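Long-range contacts in putative cell adhesion protein (PDB 3LIU), which probably serves as a fimbrillin of the FimA/Mfa1 family, a building block of adhesive pili in a gut bacterium: residues Y235-G241 and K258-Y264; D265-K269 and E281-Y285. All coordinates share one frame; numbering follows the deposited sequence.

The two contacts follow each other along the chain: residues 235-241 pair with 258-264 in interaction 1, and 265-269, directly after them, pack on 281-285 in interaction 2. Their centres lie 13 Å apart, and they touch through Leu267 and Ala268. Leu267 CD1 stands 3.7 Å from Lys239 CB, and Gly241 O is 3.5 Å from Ala268 CB. Strands 238-240 and 268-270 both pair antiparallel with the long strand 193-213. Interaction 1 therefore extends one sheet at its edge, and interaction 2 packs the turn leading into strand 268-270 against strand 282-284, which pairs with strand 172-185. Leu267, part of interaction 2, also touches residues of interaction 1.

Interaction 1: residues Y235-G241 and K258-Y264; sequences YLDYKVG and KGLQTKY
Three backbone bonds join Tyr238-Val240 to Thr262-Tyr264 in parallel register: Thr262 N to Tyr238 O (3.1 Å), Val240 N to Thr262 O (2.9 Å) and Tyr264 N to Val240 O (2.9 Å). Just before this ladder, Thr262 OG1 donates to Leu236 O at 2.6 Å, in the carbonyl plane and on a lone pair (C=O...donor angle 124°). Lys239 NZ donates to the same oxygen at 2.9 Å, so two side chains grip one carbonyl oxygen of the 3-10 segment. A bend at chi2 (-56°) curls the lysine back to it, with CD and NZ lying alongside Thr262 CB.

At the other end, Gly259 CA sits over the centre of the Tyr235 ring, 3.5 Å from the centroid, a CH-pi contact. The absence of a side chain lets the backbone lie this close to the ring, and the positive phi of Gly259 (86°) is one that favours glycine. The Gln261 side chain crosses Tyr238 CB, with its CD 3.6 Å away; NE2 donates to Lys258 O and also bonds Ser207.

In the second shell, Glu296 and the backbone N of Lys293 bond the Tyr235 hydroxyl, while Glu291 O holds that of Tyr238. Strand 238-240 lies between strand 262-263, parallel to it, and strand 193-213, antiparallel, with backbone bonds from Lys239 to Ala208 and from Gly241 to Ile205.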
# COMPACT_ATOMS: atom_id res chain seq x y z
N TYR A 235 -10.60 -13.57 -6.69
CA TYR A 235 -11.19 -12.33 -7.11
C TYR A 235 -11.80 -11.50 -5.95
O TYR A 235 -11.74 -10.27 -5.96
CB TYR A 235 -12.22 -12.54 -8.22
CG TYR A 235 -11.64 -12.90 -9.60
CD1 TYR A 235 -10.61 -12.15 -10.18
CD2 TYR A 235 -12.15 -13.95 -10.32
CE1 TYR A 235 -10.08 -12.49 -11.43
CE2 TYR A 235 -11.62 -14.28 -11.59
CZ TYR A 235 -10.59 -13.53 -12.13
OH TYR A 235 -10.06 -13.82 -13.34
N LEU A 236 -12.43 -12.14 -4.99
CA LEU A 236 -13.07 -11.39 -3.89
C LEU A 236 -12.00 -10.65 -3.03
O LEU A 236 -12.34 -9.72 -2.29
CB LEU A 236 -13.90 -12.30 -3.00
CG LEU A 236 -15.17 -12.91 -3.64
CD1 LEU A 236 -15.70 -13.96 -2.70
CD2 LEU A 236 -16.22 -11.88 -3.93
N ASP A 237 -10.74 -11.07 -3.17
CA ASP A 237 -9.59 -10.50 -2.45
C ASP A 237 -8.97 -9.31 -3.14
O ASP A 237 -8.16 -8.62 -2.53
CB ASP A 237 -8.53 -11.56 -2.22
CG ASP A 237 -9.03 -12.68 -1.31
OD1 ASP A 237 -9.25 -12.37 -0.12
OD2 ASP A 237 -9.16 -13.83 -1.77
N TYR A 238 -9.31 -9.10 -4.41
CA TYR A 238 -9.16 -7.83 -5.07
C TYR A 238 -10.28 -6.88 -4.60
O TYR A 238 -11.42 -7.30 -4.45
CB TYR A 238 -9.24 -7.96 -6.61
CG TYR A 238 -8.01 -8.53 -7.28
CD1 TYR A 238 -6.81 -7.83 -7.27
CD2 TYR A 238 -8.05 -9.73 -8.00
CE1 TYR A 238 -5.71 -8.30 -7.90
CE2 TYR A 238 -6.94 -10.21 -8.64
CZ TYR A 238 -5.75 -9.47 -8.58
OH TYR A 238 -4.61 -9.89 -9.18
N LYS A 239 -9.95 -5.60 -4.42
CA LYS A 239 -10.90 -4.61 -3.97
C LYS A 239 -11.08 -3.51 -5.00
O LYS A 239 -10.18 -3.17 -5.73
CB LYS A 239 -10.47 -4.01 -2.62
CG LYS A 239 -10.09 -5.00 -1.53
CD LYS A 239 -11.19 -6.03 -1.20
CE LYS A 239 -10.69 -7.12 -0.27
NZ LYS A 239 -11.73 -8.16 0.03
N VAL A 240 -12.29 -2.96 -5.06
CA VAL A 240 -12.68 -2.06 -6.11
C VAL A 240 -13.63 -1.02 -5.52
O VAL A 240 -14.48 -1.34 -4.65
CB VAL A 240 -13.33 -2.79 -7.33
CG1 VAL A 240 -14.71 -3.46 -6.98
CG2 VAL A 240 -13.48 -1.83 -8.48
N GLY A 241 -13.52 0.21 -6.00
CA GLY A 241 -14.24 1.34 -5.40
C GLY A 241 -15.73 1.45 -5.72
O GLY A 241 -16.52 2.01 -4.93
N LYS A 258 -10.98 -8.29 -14.45
CA LYS A 258 -11.67 -9.57 -14.36
C LYS A 258 -12.17 -9.83 -12.96
O LYS A 258 -11.59 -9.36 -11.97
CB LYS A 258 -10.76 -10.73 -14.81
CG LYS A 258 -10.32 -10.66 -16.25
CD LYS A 258 -11.53 -10.60 -17.22
CE LYS A 258 -11.17 -10.63 -18.66
NZ LYS A 258 -12.41 -10.59 -19.52
N GLY A 259 -13.27 -10.58 -12.89
CA GLY A 259 -13.83 -11.09 -11.66
C GLY A 259 -14.79 -10.18 -10.89
O GLY A 259 -14.78 -8.94 -11.02
N LEU A 260 -15.61 -10.81 -10.07
CA LEU A 260 -16.37 -10.08 -9.08
C LEU A 260 -15.41 -9.77 -7.94
O LEU A 260 -15.03 -10.64 -7.19
CB LEU A 260 -17.58 -10.88 -8.58
CG LEU A 260 -18.48 -10.34 -7.47
CD1 LEU A 260 -19.09 -8.99 -7.84
CD2 LEU A 260 -19.63 -11.35 -7.14
N GLN A 261 -15.05 -8.51 -7.84
CA GLN A 261 -14.18 -8.01 -6.82
C GLN A 261 -15.06 -7.38 -5.73
O GLN A 261 -16.22 -7.02 -5.95
CB GLN A 261 -13.24 -6.95 -7.44
CG GLN A 261 -12.44 -7.52 -8.61
CD GLN A 261 -11.34 -6.56 -9.11
OE1 GLN A 261 -11.12 -5.49 -8.53
NE2 GLN A 261 -10.63 -6.98 -10.14
N THR A 262 -14.49 -7.25 -4.54
CA THR A 262 -15.21 -6.70 -3.39
C THR A 262 -15.15 -5.17 -3.34
O THR A 262 -14.06 -4.55 -3.34
CB THR A 262 -14.63 -7.31 -2.10
OG1 THR A 262 -14.75 -8.75 -2.17
CG2 THR A 262 -15.32 -6.77 -0.82
N LYS A 263 -16.33 -4.55 -3.28
CA LYS A 263 -16.42 -3.12 -3.13
C LYS A 263 -15.88 -2.64 -1.79
O LYS A 263 -16.19 -3.19 -0.73
CB LYS A 263 -17.85 -2.69 -3.25
CG LYS A 263 -18.07 -1.18 -3.16
CD LYS A 263 -19.41 -0.83 -3.79
CE LYS A 263 -20.22 0.13 -2.99
NZ LYS A 263 -20.84 -0.56 -1.90
N TYR A 264 -15.08 -1.61 -1.86
CA TYR A 264 -14.56 -0.93 -0.70
C TYR A 264 -14.72 0.55 -0.99
O TYR A 264 -14.03 1.11 -1.85
CB TYR A 264 -13.09 -1.35 -0.46
CG TYR A 264 -12.43 -0.75 0.74
CD1 TYR A 264 -13.16 -0.47 1.90
CD2 TYR A 264 -11.07 -0.52 0.76
CE1 TYR A 264 -12.56 0.09 3.00
CE2 TYR A 264 -10.46 0.05 1.88
CZ TYR A 264 -11.22 0.35 2.99
OH TYR A 264 -10.66 0.92 4.08

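Interaction 2: residues D265-K269 and E281-Y285; sequences DALAK and EFYVY
Phe282 turns its ring edge to Ala266 O, with the backbone of Leu267 approaching obliquely. Its CD1 lies 3.3 Å from Ala266 O, which sits near the ring plane, a placement consistent with a weak attraction between the carbonyl oxygen and the C-H rim. CE1 comes 3.6 Å from Leu267 C. With CG beside the backbone N and anti to the carbonyl carbon (chi1 -65°), the ring is carried across to the 265-269 chain.

The apolar contacts are longer. Phe282 CZ meets Lys269 CB at 3.9 Å, while the far end of that lysine leads away to a salt bridge with Asp275. Leu267 reaches over with one methyl, CD2, which is 4.4 Å from Phe282 CB and 4.3 Å from Val284 CG1. The same methyl lies 3.8 Å from Tyr283 O, a van der Waals contact of a methyl with a backbone oxygen.

Backbone bonding is directed elsewhere: Leu267 and Lys269 pair with Ile205 and Val203 of strand 193-213, and Phe282 and Val284 with Ile178 and Ala176 of strand 172-185. The ring of His280 meets Phe282 edge-to-face, and Ile205 also touches the phenylalanine. An alanine in place of Phe282 would probably leave Ala266 O and Lys269 CB without their ring partner and open a gap between the two segments.

The turn before strand 268-270 and strand 282-284 thus meet chiefly through one aromatic ring and one leucine methyl. The contact, which buries 211 Å² in all, probably rests on shape and dispersion, perhaps helped by a weak electrostatic fit at Ala266 O.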
# COMPACT_ATOMS: atom_id res chain seq x y z
N ASP A 265 -15.64 1.19 -0.25
CA ASP A 265 -16.01 2.59 -0.50
C ASP A 265 -14.83 3.56 -0.42
O ASP A 265 -14.86 4.63 -1.04
CB ASP A 265 -17.12 3.06 0.45
CG ASP A 265 -18.47 2.37 0.17
OD1 ASP A 265 -18.68 1.90 -0.94
OD2 ASP A 265 -19.28 2.26 1.09
N ALA A 266 -13.81 3.22 0.36
CA ALA A 266 -12.61 4.07 0.48
C ALA A 266 -11.87 4.18 -0.86
O ALA A 266 -11.07 5.10 -1.08
CB ALA A 266 -11.66 3.52 1.59
N LEU A 267 -12.12 3.25 -1.77
CA LEU A 267 -11.46 3.26 -3.08
C LEU A 267 -12.20 3.99 -4.20
O LEU A 267 -11.87 3.81 -5.37
CB LEU A 267 -11.15 1.81 -3.51
CG LEU A 267 -10.19 1.07 -2.58
CD1 LEU A 267 -9.91 -0.34 -3.15
CD2 LEU A 267 -8.88 1.87 -2.40
N ALA A 268 -13.20 4.81 -3.85
CA ALA A 268 -13.83 5.76 -4.81
C ALA A 268 -13.97 7.15 -4.20
O ALA A 268 -14.18 7.29 -2.97
CB ALA A 268 -15.21 5.24 -5.28
N LYS A 269 -13.82 8.17 -5.02
CA LYS A 269 -14.02 9.54 -4.58
C LYS A 269 -14.68 10.36 -5.67
O LYS A 269 -14.16 10.47 -6.81
CB LYS A 269 -12.69 10.19 -4.25
CG LYS A 269 -12.77 11.59 -3.68
CD LYS A 269 -12.82 11.61 -2.16
CE LYS A 269 -12.91 13.04 -1.62
NZ LYS A 269 -14.32 13.51 -1.56
N GLU A 281 -5.63 10.83 -1.70
CA GLU A 281 -4.77 9.64 -1.69
C GLU A 281 -5.59 8.38 -1.39
O GLU A 281 -6.43 8.40 -0.50
CB GLU A 281 -3.67 9.78 -0.66
CG GLU A 281 -2.60 10.76 -1.08
CD GLU A 281 -1.54 10.99 -0.01
OE1 GLU A 281 -1.01 10.02 0.60
OE2 GLU A 281 -1.23 12.17 0.21
N PHE A 282 -5.35 7.31 -2.18
CA PHE A 282 -5.95 6.01 -1.96
C PHE A 282 -4.85 5.08 -1.50
O PHE A 282 -3.78 5.07 -2.09
CB PHE A 282 -6.51 5.44 -3.29
CG PHE A 282 -7.66 6.24 -3.88
CD1 PHE A 282 -8.94 6.15 -3.35
CD2 PHE A 282 -7.45 7.12 -4.93
CE1 PHE A 282 -10.02 6.90 -3.91
CE2 PHE A 282 -8.51 7.86 -5.47
CZ PHE A 282 -9.79 7.73 -4.96
N TYR A 283 -5.15 4.25 -0.50
CA TYR A 283 -4.22 3.32 0.06
C TYR A 283 -4.53 1.90 -0.41
O TYR A 283 -5.68 1.44 -0.35
CB TYR A 283 -4.25 3.35 1.59
CG TYR A 283 -4.00 4.68 2.23
CD1 TYR A 283 -3.01 5.56 1.73
CD2 TYR A 283 -4.72 5.09 3.35
CE1 TYR A 283 -2.79 6.81 2.30
CE2 TYR A 283 -4.48 6.32 3.95
CZ TYR A 283 -3.51 7.16 3.43
OH TYR A 283 -3.28 8.39 4.00
N VAL A 284 -3.48 1.21 -0.84
CA VAL A 284 -3.63 -0.11 -1.44
C VAL A 284 -2.44 -0.93 -0.97
O VAL A 284 -1.42 -0.36 -0.52
CB VAL A 284 -3.66 -0.06 -3.03
CG1 VAL A 284 -4.85 0.71 -3.54
CG2 VAL A 284 -2.38 0.54 -3.59
N TYR A 285 -2.53 -2.25 -1.08
CA TYR A 285 -1.38 -3.12 -0.82
C TYR A 285 -0.61 -3.34 -2.14
O TYR A 285 -1.06 -2.93 -3.24
CB TYR A 285 -1.79 -4.46 -0.18
CG TYR A 285 -2.33 -4.42 1.25
CD1 TYR A 285 -1.78 -3.58 2.21
CD2 TYR A 285 -3.37 -5.26 1.64
CE1 TYR A 285 -2.24 -3.56 3.50
CE2 TYR A 285 -3.84 -5.24 2.98
CZ TYR A 285 -3.28 -4.40 3.88
OH TYR A 285 -3.72 -4.30 5.17